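Local structure of invasin (Yersinia enterocolitica, 1P9H) at residues 64-68 against 69-73. The protein binds collagen as a trimeric outer-membrane adhesin that promotes attachment to and invasion of eukaryotic cells and helps the bacterium resist serum and phagocytosis. Residues are numbered along the deposited sequence; the frame is centred on the assembly and turned at random.
Sequences AEAAK and GAAVA
Lys68 and Ala71 meet where the chain doubles back on itself, as the first and last residues of a type II beta turn. The carbonyl O of Lys68 accepts the turn's one hydrogen bond from Ala71 N, at 3.1 Å and nearly straight (163°). With CG beside the backbone N (chi1 -63°) and the rest of the chain extended, the lysine leads its amine away from the returning strand, as suits a charged residue at an exposed bend. Gly69 takes the second position, whose backbone angles are open to other residues too; Ala70 takes the third, where the positive phi (57°) normally favours glycine, and packs on Pro90 of a second subunit.

Beyond the turn the strands 65-66 and 72-74 run in nearly opposite directions but belong to different parallel sheets, joined by side chains rather than backbone bonds. Ala66 CB sits 4.0 Å from Ala71 CB and 4.3 Å from Ala73 CB, while Ala73 CB presses on the carbonyl O of Glu65 at 3.4 Å. Methyl groups suit so thin an interior. Glu65, by contrast, directs its carboxylate outward. This is one bend of the left-handed parallel beta-roll of the YadA head: the backbone of Ala66 hydrogen-bonds to Ser51 and Lys53 of the preceding coil, and that of Glu65 to Ser78 and Ala80 of the next. Van der Waals packing of small apolar groups thus holds the two strands together at this end of the coil, with a single hydrogen bond fixing the turn.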
loop_
_atom_site.group_PDB
_atom_site.type_symbol
_atom_site.label_atom_id
_atom_site.label_comp_id
_atom_site.label_asym_id
_atom_site.label_seq_id
_atom_site.Cartn_x
_atom_site.Cartn_y
_atom_site.Cartn_z
ATOM N N ALA A 64 -13.788 5.964 17.869
ATOM C CA ALA A 64 -13.693 5.240 16.603
ATOM C C ALA A 64 -15.086 4.734 16.224
ATOM O O ALA A 64 -15.860 4.342 17.098
ATOM C CB ALA A 64 -12.736 4.064 16.737
ATOM N N GLU A 65 -15.417 4.752 14.936
ATOM C CA GLU A 65 -16.720 4.256 14.509
ATOM C C GLU A 65 -16.692 3.470 13.206
ATOM O O GLU A 65 -16.148 3.927 12.200
ATOM C CB GLU A 65 -17.743 5.396 14.358
ATOM C CG GLU A 65 -19.131 4.871 13.944
ATOM C CD GLU A 65 -20.181 5.955 13.769
ATOM O OE1 GLU A 65 -20.284 6.836 14.640
ATOM O OE2 GLU A 65 -20.919 5.907 12.762
ATOM N N ALA A 66 -17.274 2.275 13.252
ATOM C CA ALA A 66 -17.411 1.403 12.087
ATOM C C ALA A 66 -18.929 1.418 11.926
ATOM O O ALA A 66 -19.645 0.770 12.688
ATOM C CB ALA A 66 -16.910 -0.003 12.405
ATOM N N ALA A 67 -19.406 2.164 10.935
ATOM C CA ALA A 67 -20.839 2.356 10.722
ATOM C C ALA A 67 -21.675 1.272 10.063
ATOM O O ALA A 67 -22.862 1.142 10.370
ATOM C CB ALA A 67 -21.056 3.673 9.979
ATOM N N LYS A 68 -21.086 0.500 9.161
ATOM C CA LYS A 68 -21.865 -0.517 8.473
ATOM C C LYS A 68 -21.300 -1.924 8.541
ATOM O O LYS A 68 -20.259 -2.168 9.158
ATOM C CB LYS A 68 -22.079 -0.093 7.015
ATOM C CG LYS A 68 -22.880 1.203 6.882
ATOM C CD LYS A 68 -23.166 1.564 5.435
ATOM C CE LYS A 68 -24.024 2.821 5.355
ATOM N NZ LYS A 68 -24.361 3.190 3.952
ATOM N N GLY A 69 -22.014 -2.848 7.907
ATOM C CA GLY A 69 -21.630 -4.244 7.894
ATOM C C GLY A 69 -20.165 -4.574 7.689
ATOM O O GLY A 69 -19.551 -4.166 6.703
ATOM N N ALA A 70 -19.618 -5.320 8.644
ATOM C CA ALA A 70 -18.238 -5.791 8.620
ATOM C C ALA A 70 -17.141 -4.735 8.501
ATOM O O ALA A 70 -15.977 -5.083 8.308
ATOM C CB ALA A 70 -18.080 -6.827 7.513
ATOM N N ALA A 71 -17.496 -3.459 8.624
ATOM C CA ALA A 71 -16.500 -2.395 8.530
ATOM C C ALA A 71 -15.521 -2.472 9.701
ATOM O O ALA A 71 -15.850 -2.997 10.764
ATOM C CB ALA A 71 -17.186 -1.033 8.502
ATOM N N VAL A 72 -14.320 -1.940 9.500
ATOM C CA VAL A 72 -13.281 -1.962 10.526
ATOM C C VAL A 72 -12.691 -0.572 10.715
ATOM O O VAL A 72 -12.244 0.052 9.756
ATOM C CB VAL A 72 -12.137 -2.926 10.123
ATOM C CG1 VAL A 72 -11.021 -2.898 11.168
ATOM C CG2 VAL A 72 -12.681 -4.339 9.964
ATOM N N ALA A 73 -12.696 -0.091 11.954
ATOM C CA ALA A 73 -12.138 1.218 12.266
ATOM C C ALA A 73 -11.252 1.088 13.493
ATOM O O ALA A 73 -11.721 0.725 14.569
ATOM C CB ALA A 73 -13.256 2.226 12.531
#